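PDB 5MLD: 8-demethyl-8-aminoriboflavin-5'-phosphate synthase from Streptomyces davawensis, which replaces the C-8 methyl group of riboflavin-5'-phosphate by an amino group taken from glutamate, on the route to the antibiotic roseoflavin. Local coordinates for residues Asp48-Trp54 and Lys65-Glu71; Ile79-Asp83 and Pro121-Lys125; Ala160-Trp164 and His182-Leu188; Lys4-Thr10 and Asp83-Thr89. All blocks are in the same frame, centred on the assembly; numbering follows the deposited sequence.

Contact 1: Asp48-Trp54 and Lys65-Glu71; sequences DIEQEYW and KARREDE
A salt-bridge network in the long loop between strand 38-43 and helix 72-81 joins Asp48, Glu50 and Glu52 to Lys65 and Arg68. Arg68 meets Asp48 end-on: NH2 donates to OD1 at 2.7 Å and NH1 to OD2, both on the syn side, with carboxylate and guanidinium planes only 21° apart. The flank of the same guanidinium grips Glu50, NE and NH2 both donating to OE1, the NE bond 2.8 Å long; here the two planes stand 77° apart. Lys65 closes the other side of this carboxylate, NZ bonding to both OE1 and OE2 on their syn sides, while Glu52 N binds OE2 from the anti side. Lys65 NZ also donates to Glu52 OE2 (2.9 Å) from above the carboxylate plane, and Arg14 of the second subunit takes that oxygen too. At one end Glu71, the N-cap of helix 72-81, donates its N to Asp48 O and accepts Asp48 N on OE2 (2.9 Å), while His47 holds OE1. Asp70 OD2 receives Glu50 N through its anti lone pair. At the other end Arg67 NH1, hydrogen-bonded to Trp60 O, sits over one face of Trp54, a cation-pi contact, bent there at chi3 (-53°). With OE1 holding three donor bonds and OE2 two, Glu50 is fixed in rotation and probably stays ionised.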
# COMPACT_ATOMS: atom_id res chain seq x y z
N ASP A 48 27.65 3.89 -10.23
CA ASP A 48 27.24 5.25 -10.57
C ASP A 48 26.05 5.17 -11.52
O ASP A 48 26.22 4.99 -12.72
CB ASP A 48 28.42 6.00 -11.17
CG ASP A 48 28.08 7.42 -11.54
OD1 ASP A 48 27.16 8.01 -10.93
OD2 ASP A 48 28.73 7.95 -12.46
N ILE A 49 24.85 5.35 -10.97
CA ILE A 49 23.61 5.29 -11.75
C ILE A 49 22.91 6.64 -11.61
O ILE A 49 22.48 7.00 -10.51
CB ILE A 49 22.68 4.17 -11.26
CG1 ILE A 49 23.38 2.80 -11.27
CG2 ILE A 49 21.37 4.17 -12.04
CD1 ILE A 49 23.85 2.35 -12.61
N GLU A 50 22.76 7.36 -12.72
CA GLU A 50 22.20 8.71 -12.65
C GLU A 50 20.70 8.67 -12.39
O GLU A 50 19.96 7.94 -13.06
CB GLU A 50 22.48 9.48 -13.95
CG GLU A 50 21.86 10.88 -13.97
CD GLU A 50 22.27 11.73 -12.76
OE1 GLU A 50 23.48 11.82 -12.44
OE2 GLU A 50 21.37 12.32 -12.12
N GLN A 51 20.26 9.44 -11.39
CA GLN A 51 18.86 9.49 -10.99
C GLN A 51 18.04 10.45 -11.83
O GLN A 51 16.83 10.25 -12.01
CB GLN A 51 18.77 9.90 -9.52
CG GLN A 51 17.36 10.08 -8.98
CD GLN A 51 17.37 10.58 -7.54
OE1 GLN A 51 18.27 11.32 -7.14
NE2 GLN A 51 16.40 10.14 -6.76
N GLU A 52 18.66 11.51 -12.34
CA GLU A 52 17.90 12.56 -13.00
C GLU A 52 17.36 12.09 -14.34
O GLU A 52 17.90 11.18 -14.98
CB GLU A 52 18.76 13.81 -13.20
CG GLU A 52 19.03 14.56 -11.90
CD GLU A 52 20.11 15.61 -12.03
OE1 GLU A 52 20.19 16.26 -13.11
OE2 GLU A 52 20.86 15.81 -11.06
N TYR A 53 16.28 12.74 -14.77
CA TYR A 53 15.55 12.37 -15.97
C TYR A 53 15.68 13.45 -17.03
O TYR A 53 15.58 14.65 -16.74
CB TYR A 53 14.05 12.16 -15.68
CG TYR A 53 13.28 11.72 -16.91
CD1 TYR A 53 12.77 12.65 -17.81
CD2 TYR A 53 13.09 10.37 -17.19
CE1 TYR A 53 12.07 12.26 -18.95
CE2 TYR A 53 12.38 9.96 -18.31
CZ TYR A 53 11.89 10.91 -19.20
OH TYR A 53 11.20 10.52 -20.32
N TRP A 54 15.85 13.03 -18.28
CA TRP A 54 15.73 13.96 -19.39
C TRP A 54 15.14 13.22 -20.57
O TRP A 54 15.45 12.05 -20.79
CB TRP A 54 17.09 14.58 -19.77
CG TRP A 54 17.02 15.37 -21.04
CD1 TRP A 54 16.79 16.72 -21.16
CD2 TRP A 54 17.15 14.87 -22.37
NE1 TRP A 54 16.78 17.08 -22.49
CE2 TRP A 54 16.99 15.96 -23.25
CE3 TRP A 54 17.39 13.60 -22.90
CZ2 TRP A 54 17.07 15.81 -24.63
CZ3 TRP A 54 17.46 13.46 -24.27
CH2 TRP A 54 17.30 14.56 -25.12
N LYS A 65 23.28 16.61 -17.13
CA LYS A 65 23.63 15.64 -16.09
C LYS A 65 22.84 14.35 -16.24
O LYS A 65 23.38 13.25 -16.08
CB LYS A 65 23.41 16.25 -14.71
CG LYS A 65 23.84 15.35 -13.54
CD LYS A 65 23.78 16.11 -12.23
CE LYS A 65 24.24 15.25 -11.06
NZ LYS A 65 23.22 14.26 -10.61
N ALA A 66 21.54 14.45 -16.56
CA ALA A 66 20.75 13.25 -16.81
C ALA A 66 21.30 12.44 -17.98
O ALA A 66 21.23 11.21 -17.96
CB ALA A 66 19.29 13.61 -17.06
N ARG A 67 21.86 13.10 -18.99
CA ARG A 67 22.33 12.38 -20.17
C ARG A 67 23.74 11.83 -20.04
O ARG A 67 24.24 11.21 -20.98
CB ARG A 67 22.27 13.30 -21.41
CG ARG A 67 20.87 13.59 -21.91
CD ARG A 67 20.87 14.36 -23.23
NE ARG A 67 21.68 15.58 -23.19
CZ ARG A 67 21.25 16.77 -22.77
NH1 ARG A 67 20.00 16.92 -22.34
NH2 ARG A 67 22.07 17.81 -22.77
N ARG A 68 24.41 12.05 -18.91
CA ARG A 68 25.83 11.75 -18.83
C ARG A 68 26.09 10.25 -18.93
O ARG A 68 25.21 9.41 -18.73
CB ARG A 68 26.41 12.32 -17.54
CG ARG A 68 26.04 11.55 -16.29
CD ARG A 68 26.39 12.34 -15.04
NE ARG A 68 25.91 11.66 -13.85
CZ ARG A 68 26.54 10.65 -13.26
NH1 ARG A 68 27.68 10.18 -13.76
NH2 ARG A 68 26.03 10.08 -12.19
N GLU A 69 27.33 9.91 -19.27
CA GLU A 69 27.76 8.52 -19.27
C GLU A 69 27.82 7.99 -17.84
O GLU A 69 28.53 8.55 -17.00
CB GLU A 69 29.13 8.43 -19.95
CG GLU A 69 29.77 7.06 -19.93
CD GLU A 69 31.16 7.07 -20.55
OE1 GLU A 69 31.42 7.91 -21.44
OE2 GLU A 69 31.99 6.22 -20.15
N ASP A 70 27.08 6.92 -17.55
CA ASP A 70 27.12 6.32 -16.23
C ASP A 70 27.22 4.80 -16.40
O ASP A 70 27.56 4.29 -17.48
CB ASP A 70 25.90 6.79 -15.40
CG ASP A 70 24.58 6.21 -15.91
OD1 ASP A 70 24.56 5.56 -16.96
OD2 ASP A 70 23.55 6.42 -15.24
N GLU A 71 26.90 4.06 -15.35
CA GLU A 71 26.98 2.60 -15.38
C GLU A 71 25.63 1.94 -15.61
O GLU A 71 25.51 0.72 -15.45
CB GLU A 71 27.58 2.06 -14.09
CG GLU A 71 29.01 2.48 -13.83
CD GLU A 71 29.55 1.81 -12.59
OE1 GLU A 71 29.64 0.57 -12.56
OE2 GLU A 71 29.85 2.53 -11.62
O HOH W 1 19.76 16.68 -15.62
O HOH W 2 19.53 9.53 -16.43

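Contact 2: Ile79-Asp83 and Pro121-Lys125; sequences IREAD and PLYNK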
# COMPACT_ATOMS: atom_id res chain seq x y z
N ILE A 79 20.44 -7.12 -16.53
CA ILE A 79 19.04 -7.41 -16.28
C ILE A 79 18.40 -8.03 -17.52
O ILE A 79 17.59 -8.96 -17.42
CB ILE A 79 18.30 -6.13 -15.85
CG1 ILE A 79 18.85 -5.62 -14.52
CG2 ILE A 79 16.82 -6.38 -15.77
CD1 ILE A 79 18.37 -4.21 -14.17
N ARG A 80 18.74 -7.53 -18.70
CA ARG A 80 18.21 -8.12 -19.93
C ARG A 80 18.65 -9.56 -20.08
O ARG A 80 17.89 -10.39 -20.61
CB ARG A 80 18.66 -7.31 -21.14
CG ARG A 80 17.97 -5.99 -21.29
CD ARG A 80 18.57 -5.30 -22.49
NE ARG A 80 17.59 -4.45 -23.15
CZ ARG A 80 16.69 -4.90 -24.01
NH1 ARG A 80 16.64 -6.19 -24.31
NH2 ARG A 80 15.83 -4.07 -24.56
N GLU A 81 19.86 -9.88 -19.65
CA GLU A 81 20.39 -11.23 -19.82
C GLU A 81 19.92 -12.20 -18.75
O GLU A 81 19.97 -13.42 -18.98
CB GLU A 81 21.91 -11.21 -19.84
CG GLU A 81 22.52 -10.40 -20.97
CD GLU A 81 24.03 -10.27 -20.83
OE1 GLU A 81 24.66 -11.17 -20.23
OE2 GLU A 81 24.60 -9.26 -21.30
N ALA A 82 19.47 -11.72 -17.59
CA ALA A 82 19.15 -12.62 -16.49
C ALA A 82 17.77 -13.23 -16.68
O ALA A 82 16.81 -12.53 -17.02
CB ALA A 82 19.22 -11.87 -15.16
N ASP A 83 17.68 -14.54 -16.46
CA ASP A 83 16.40 -15.22 -16.55
C ASP A 83 15.59 -15.03 -15.28
O ASP A 83 14.35 -15.02 -15.33
CB ASP A 83 16.64 -16.70 -16.84
CG ASP A 83 17.56 -16.89 -18.02
OD1 ASP A 83 17.06 -16.71 -19.15
OD2 ASP A 83 18.77 -17.17 -17.83
N PRO A 121 10.54 -6.21 -23.60
CA PRO A 121 11.87 -6.86 -23.56
C PRO A 121 12.06 -7.82 -22.41
O PRO A 121 12.88 -8.75 -22.54
CB PRO A 121 12.83 -5.67 -23.44
CG PRO A 121 12.09 -4.52 -23.93
CD PRO A 121 10.64 -4.75 -23.63
N LEU A 122 11.36 -7.65 -21.29
CA LEU A 122 11.58 -8.50 -20.13
C LEU A 122 10.56 -9.64 -20.03
O LEU A 122 10.52 -10.34 -19.01
CB LEU A 122 11.57 -7.64 -18.85
CG LEU A 122 12.66 -6.55 -18.86
CD1 LEU A 122 12.70 -5.77 -17.56
CD2 LEU A 122 14.04 -7.14 -19.14
N TYR A 123 9.75 -9.84 -21.06
CA TYR A 123 8.85 -10.98 -21.10
C TYR A 123 9.62 -12.30 -20.96
O TYR A 123 10.77 -12.42 -21.38
CB TYR A 123 8.05 -10.98 -22.40
CG TYR A 123 6.60 -10.60 -22.18
CD1 TYR A 123 6.27 -9.32 -21.75
CD2 TYR A 123 5.57 -11.50 -22.41
CE1 TYR A 123 4.95 -8.96 -21.54
CE2 TYR A 123 4.26 -11.15 -22.20
CZ TYR A 123 3.95 -9.88 -21.77
OH TYR A 123 2.64 -9.52 -21.55
N ASN A 124 8.95 -13.28 -20.35
CA ASN A 124 9.43 -14.64 -20.12
C ASN A 124 10.49 -14.73 -19.05
O ASN A 124 11.12 -15.80 -18.90
CB ASN A 124 9.92 -15.29 -21.41
CG ASN A 124 8.86 -15.24 -22.46
OD1 ASN A 124 7.80 -15.82 -22.27
ND2 ASN A 124 9.10 -14.48 -23.52
N LYS A 125 10.71 -13.67 -18.28
CA LYS A 125 11.61 -13.74 -17.14
C LYS A 125 10.80 -13.95 -15.86
O LYS A 125 9.57 -13.87 -15.84
CB LYS A 125 12.47 -12.47 -17.08
CG LYS A 125 13.36 -12.32 -18.31
CD LYS A 125 14.08 -10.99 -18.27
CE LYS A 125 14.95 -10.81 -19.50
NZ LYS A 125 15.97 -11.87 -19.60
O HOH W 3 15.72 -8.57 -22.51
O HOH W 4 12.81 -17.02 -17.01
O HOH W 5 15.04 -14.98 -20.01
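Ile79, near the C-terminal end of helix 72-81, touches Leu122 lightly, CG2 to CD2 at 4.4 Å, and its carbonyl O lies beside Lys125 CE. Arg80 takes part twice. Its guanidinium reaches Pro121, NH2 lying 3.6 Å from CB in an oblique approach, while its backbone O accepts a hydrogen bond from Lys125 NZ at 2.6 Å. Ala82, the first residue to leave helical geometry, offers the next carbonyl: Lys125 NZ donates to Ala82 O at 2.8 Å. Both oxygens are met from above their carbonyl planes, about 50° out of them, so the ammonium group spans the helix end without lying on a lone pair of either. The lysine chain is extended as far as CE and bends at its last torsion (chi4 -60°), which turns NZ between the two carbonyls. Asp83 follows with its backbone against Lys125, O to CA 3.5 Å. One water joins Asp83 O to Asn124 O; another, 2.8 Å from Asp83 OD1, also meets Lys125 NZ, while OD2 binds Lys4 N. The opposing residues Leu122-Lys125 form a type II turn leading into strand 125-132, and Tyr154 packs on Ile79, Leu122 and Lys125. Lys125 NZ thus bridges Arg80 O, in the last turn of helix 72-81, and Ala82 O just beyond it, at the turn into strand 84-92 of the flavodoxin-like alpha/beta fold.

Contact 3: Ala160-Trp164 and His182-Leu188; sequences AAAYW and HFHTNKL
Buried helix-on-sheet packing sets strand 161-164, at the edge of the flavodoxin-like sheet, against the first turns of helix 183-205; the short axes run nearly antiparallel (157°) and approach to 7.1 Å. The Thr185 side chain ties the helix to the strand backbone: OG1 donates to Tyr163 O at 2.7 Å. It also lies at the edge of the Trp164 ring, 3.5 Å from CD1. His182, the N-cap of the helix, receives the pyrrole edge of Trp164 over one face, Trp164 NE1 3.7 Å from His182 CG, an offset edge-to-face pair with planes at 76°. Further along, Ala162 CB packs on Leu188 CB at 3.7 Å, and Leu188 CD1 approaches Tyr163 CE1 obliquely at 3.5 Å. Tyr163 CG stands between the backbone N and the carbonyl carbon (chi1 61°), which brings a ring whose CB points away from the helix back toward Leu188. Its OH and His184 NE2 share a water, and Glu135 of the third subunit binds the same OH. Strand 125-132 pairs with 161-164 on the sheet, helix 138-152 touches Ala161 and Tyr163, and helix 20-34 meets Thr185 through Leu24.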
# COMPACT_ATOMS: atom_id res chain seq x y z
N ALA A 160 6.99 -16.31 -3.75
CA ALA A 160 8.15 -15.73 -4.41
C ALA A 160 8.87 -14.68 -3.58
O ALA A 160 9.89 -14.17 -4.05
CB ALA A 160 7.73 -15.10 -5.74
N ALA A 161 8.36 -14.32 -2.40
CA ALA A 161 8.95 -13.26 -1.57
C ALA A 161 9.34 -13.82 -0.21
O ALA A 161 8.47 -14.28 0.54
CB ALA A 161 7.96 -12.11 -1.40
N ALA A 162 10.64 -13.79 0.10
CA ALA A 162 11.16 -14.22 1.39
C ALA A 162 11.73 -13.03 2.14
O ALA A 162 12.28 -12.11 1.53
CB ALA A 162 12.25 -15.28 1.21
N TYR A 163 11.62 -13.04 3.48
CA TYR A 163 11.90 -11.83 4.23
C TYR A 163 12.23 -12.18 5.67
O TYR A 163 11.93 -13.27 6.16
CB TYR A 163 10.71 -10.85 4.16
CG TYR A 163 9.46 -11.44 4.74
CD1 TYR A 163 8.60 -12.19 3.96
CD2 TYR A 163 9.14 -11.28 6.08
CE1 TYR A 163 7.48 -12.76 4.48
CE2 TYR A 163 7.99 -11.84 6.62
CZ TYR A 163 7.17 -12.59 5.81
OH TYR A 163 6.04 -13.18 6.30
N TRP A 164 12.85 -11.21 6.36
CA TRP A 164 13.04 -11.25 7.80
C TRP A 164 12.53 -9.94 8.39
O TRP A 164 12.75 -8.87 7.83
CB TRP A 164 14.52 -11.44 8.18
CG TRP A 164 14.73 -11.59 9.68
CD1 TRP A 164 14.77 -12.75 10.39
CD2 TRP A 164 14.95 -10.53 10.63
NE1 TRP A 164 14.98 -12.49 11.72
CE2 TRP A 164 15.11 -11.13 11.89
CE3 TRP A 164 15.04 -9.13 10.52
CZ2 TRP A 164 15.34 -10.38 13.06
CZ3 TRP A 164 15.27 -8.39 11.68
CH2 TRP A 164 15.42 -9.01 12.93
N HIS A 182 16.62 -18.02 11.65
CA HIS A 182 15.18 -17.79 11.78
C HIS A 182 14.46 -18.77 10.86
O HIS A 182 14.58 -18.68 9.63
CB HIS A 182 14.84 -16.34 11.46
CG HIS A 182 13.49 -15.91 11.93
ND1 HIS A 182 13.11 -15.96 13.26
CD2 HIS A 182 12.41 -15.45 11.25
CE1 HIS A 182 11.86 -15.54 13.37
NE2 HIS A 182 11.42 -15.21 12.17
N PHE A 183 13.71 -19.70 11.46
CA PHE A 183 13.11 -20.81 10.72
C PHE A 183 12.22 -20.29 9.60
O PHE A 183 12.30 -20.75 8.45
CB PHE A 183 12.30 -21.70 11.67
CG PHE A 183 11.44 -22.73 10.97
CD1 PHE A 183 12.01 -23.84 10.36
CD2 PHE A 183 10.06 -22.59 10.93
CE1 PHE A 183 11.22 -24.79 9.70
CE2 PHE A 183 9.25 -23.54 10.28
CZ PHE A 183 9.84 -24.65 9.67
N HIS A 184 11.34 -19.34 9.92
CA HIS A 184 10.35 -18.91 8.93
C HIS A 184 11.04 -18.28 7.73
O HIS A 184 10.71 -18.61 6.58
CB HIS A 184 9.37 -17.94 9.59
CG HIS A 184 8.19 -17.59 8.73
ND1 HIS A 184 7.07 -18.39 8.64
CD2 HIS A 184 7.97 -16.53 7.92
CE1 HIS A 184 6.20 -17.82 7.82
NE2 HIS A 184 6.72 -16.70 7.37
N THR A 185 12.04 -17.42 7.96
CA THR A 185 12.80 -16.83 6.86
C THR A 185 13.52 -17.91 6.06
O THR A 185 13.50 -17.90 4.82
CB THR A 185 13.79 -15.80 7.38
OG1 THR A 185 13.07 -14.76 8.05
CG2 THR A 185 14.60 -15.18 6.25
N ASN A 186 14.17 -18.84 6.75
CA ASN A 186 14.95 -19.84 6.04
C ASN A 186 14.05 -20.72 5.18
O ASN A 186 14.42 -21.09 4.06
CB ASN A 186 15.77 -20.67 7.02
CG ASN A 186 17.06 -19.98 7.40
OD1 ASN A 186 17.64 -19.23 6.60
ND2 ASN A 186 17.53 -20.21 8.63
N LYS A 187 12.85 -21.03 5.66
CA LYS A 187 11.98 -21.85 4.83
C LYS A 187 11.42 -21.03 3.67
O LYS A 187 11.32 -21.54 2.55
CB LYS A 187 10.88 -22.50 5.68
CG LYS A 187 9.50 -21.87 5.67
CD LYS A 187 8.57 -22.67 6.60
CE LYS A 187 7.27 -21.93 6.90
NZ LYS A 187 6.51 -22.61 7.99
N LEU A 188 11.10 -19.74 3.89
CA LEU A 188 10.64 -18.92 2.77
C LEU A 188 11.71 -18.78 1.68
O LEU A 188 11.39 -18.80 0.48
CB LEU A 188 10.19 -17.54 3.25
CG LEU A 188 8.91 -17.52 4.11
CD1 LEU A 188 8.44 -16.09 4.27
CD2 LEU A 188 7.79 -18.38 3.53
O HOH W 6 4.51 -15.51 6.00

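Contact 4: Lys4-Thr10 and Asp83-Thr89; sequences KALILNT and DILVIAT
Leu8 CD1 lies 3.9 Å from both Leu85 CD1 and Ile87 CD1, knitting together one face of two parallel strands, 4-9 and 84-89. With chi1 at -57° and chi2 at -179°, Leu8 holds CD1 toward the neighbouring strand. Leu6 joins this face, which helix 72-81 covers. On the other face Ile7 and Val86 lie side by side and point the same way, CG1 to CB 4.0 Å; Ile7 CG2 also meets Ala88 CB, and Ala5 packs against Ile84 beside Ile37, while helix 20-34 covers Ile7, Val86 and Ala88. Between the faces runs the parallel ladder: Leu6 N to Ile84 O (2.8 Å), Val86 N to Leu6 O, Leu8 N to Val86 O and Ala88 N to Leu8 O, extended by Thr10 N to Ala88 O. At the N-terminal edge Lys4 N donates to the anti lone pair of Asp83 OD2 at 2.8 Å, and Lys4 O accepts from Ile84 N. At the C-terminal edge Thr10 OG1 and Thr89 OG1 are 3.0 Å apart, the latter hydrogen-bonded to Thr97 N. Asn9 OD1 accepts from Thr11 N and ND2 donates to Gln22. Such a pair of parallel central strands is characteristic of the flavodoxin-like fold; their C-terminal ends lead to FMN-binding residues, Thr11-Arg13 after the first and Ile91-Asn94 at the end of the second.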
# COMPACT_ATOMS: atom_id res chain seq x y z
N LYS A 4 20.39 -17.92 -15.66
CA LYS A 4 21.11 -16.99 -14.81
C LYS A 4 20.14 -16.30 -13.87
O LYS A 4 19.06 -15.87 -14.30
CB LYS A 4 21.86 -15.92 -15.63
CG LYS A 4 22.83 -16.48 -16.64
CD LYS A 4 23.30 -15.40 -17.58
CE LYS A 4 23.88 -16.02 -18.84
NZ LYS A 4 25.32 -15.66 -19.03
N ALA A 5 20.55 -16.16 -12.61
CA ALA A 5 19.82 -15.38 -11.62
C ALA A 5 20.65 -14.17 -11.25
O ALA A 5 21.82 -14.30 -10.90
CB ALA A 5 19.52 -16.22 -10.38
N LEU A 6 20.04 -12.99 -11.32
CA LEU A 6 20.70 -11.74 -10.96
C LEU A 6 20.05 -11.24 -9.68
O LEU A 6 18.84 -11.01 -9.65
CB LEU A 6 20.57 -10.71 -12.08
CG LEU A 6 21.20 -9.36 -11.76
CD1 LEU A 6 22.72 -9.49 -11.50
CD2 LEU A 6 20.89 -8.37 -12.85
N ILE A 7 20.84 -11.08 -8.62
CA ILE A 7 20.34 -10.65 -7.32
C ILE A 7 20.87 -9.25 -7.08
O ILE A 7 22.09 -9.05 -7.06
CB ILE A 7 20.77 -11.60 -6.20
CG1 ILE A 7 20.38 -13.05 -6.56
CG2 ILE A 7 20.14 -11.14 -4.87
CD1 ILE A 7 20.93 -14.12 -5.62
N LEU A 8 19.98 -8.28 -6.90
CA LEU A 8 20.37 -6.88 -6.72
C LEU A 8 20.20 -6.53 -5.25
O LEU A 8 19.07 -6.40 -4.77
CB LEU A 8 19.55 -5.94 -7.60
CG LEU A 8 19.61 -6.24 -9.10
CD1 LEU A 8 18.76 -5.21 -9.86
CD2 LEU A 8 21.05 -6.25 -9.59
N ASN A 9 21.31 -6.40 -4.52
CA ASN A 9 21.25 -5.89 -3.16
C ASN A 9 21.10 -4.38 -3.24
O ASN A 9 22.02 -3.68 -3.68
CB ASN A 9 22.51 -6.27 -2.37
CG ASN A 9 22.40 -5.88 -0.93
OD1 ASN A 9 21.61 -5.00 -0.59
ND2 ASN A 9 23.18 -6.52 -0.07
N THR A 10 19.96 -3.86 -2.80
CA THR A 10 19.68 -2.43 -2.93
C THR A 10 19.90 -1.67 -1.63
O THR A 10 19.32 -0.59 -1.44
CB THR A 10 18.27 -2.22 -3.49
OG1 THR A 10 17.32 -2.86 -2.64
CG2 THR A 10 18.15 -2.89 -4.88
N ASP A 83 17.68 -14.54 -16.46
CA ASP A 83 16.40 -15.22 -16.55
C ASP A 83 15.59 -15.03 -15.28
O ASP A 83 14.35 -15.02 -15.33
CB ASP A 83 16.64 -16.70 -16.84
CG ASP A 83 17.56 -16.89 -18.02
OD1 ASP A 83 17.06 -16.71 -19.15
OD2 ASP A 83 18.77 -17.17 -17.83
N ILE A 84 16.26 -14.87 -14.14
CA ILE A 84 15.61 -14.59 -12.87
C ILE A 84 16.18 -13.27 -12.35
O ILE A 84 17.39 -13.07 -12.36
CB ILE A 84 15.84 -15.72 -11.85
CG1 ILE A 84 15.22 -17.04 -12.33
CG2 ILE A 84 15.23 -15.34 -10.52
CD1 ILE A 84 15.75 -18.24 -11.61
N LEU A 85 15.29 -12.37 -11.91
CA LEU A 85 15.68 -11.13 -11.26
C LEU A 85 15.18 -11.19 -9.81
O LEU A 85 13.98 -11.31 -9.57
CB LEU A 85 15.09 -9.91 -11.97
CG LEU A 85 15.43 -8.59 -11.26
CD1 LEU A 85 16.93 -8.32 -11.36
CD2 LEU A 85 14.67 -7.41 -11.83
N VAL A 86 16.10 -11.19 -8.87
CA VAL A 86 15.75 -11.13 -7.46
C VAL A 86 16.12 -9.76 -6.96
O VAL A 86 17.32 -9.43 -6.90
CB VAL A 86 16.46 -12.21 -6.63
CG1 VAL A 86 16.08 -12.06 -5.16
CG2 VAL A 86 16.14 -13.61 -7.18
N ILE A 87 15.13 -8.96 -6.57
CA ILE A 87 15.42 -7.72 -5.85
C ILE A 87 15.59 -8.07 -4.38
O ILE A 87 14.71 -8.69 -3.78
CB ILE A 87 14.30 -6.68 -6.05
CG1 ILE A 87 14.07 -6.36 -7.53
CG2 ILE A 87 14.63 -5.42 -5.22
CD1 ILE A 87 15.22 -5.68 -8.22
N ALA A 88 16.72 -7.69 -3.81
CA ALA A 88 17.00 -7.99 -2.41
C ALA A 88 17.09 -6.65 -1.71
O ALA A 88 18.14 -5.99 -1.75
CB ALA A 88 18.27 -8.82 -2.25
N THR A 89 16.01 -6.24 -1.06
CA THR A 89 15.96 -4.86 -0.62
C THR A 89 15.74 -4.77 0.88
O THR A 89 14.91 -5.49 1.45
CB THR A 89 14.85 -4.08 -1.36
OG1 THR A 89 14.90 -2.71 -0.95
CG2 THR A 89 13.45 -4.66 -1.10

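Contacts 3 and 4 are buried and reach the same sheet, contact 4 as its parallel strand ladder and contact 3 as a helix laid on another strand of it; their centres are about 16 Å apart. Contact 2 is partly buried and shares Asp83 with contact 4, where helix 72-81 passes into strand 84-92; Ala82 and Ile79 pack on Leu6. Contact 1 lies at the surface, nested in the chain between the strands of contact 4, and ends at the start of helix 72-81, whose other end lies in contact 2. Chemistry follows place: a salt-bridge network in contact 1, ammonium-to-carbonyl bonds in contact 2, aromatic and apolar packing in contact 3, backbone bonds between aliphatic faces in contact 4.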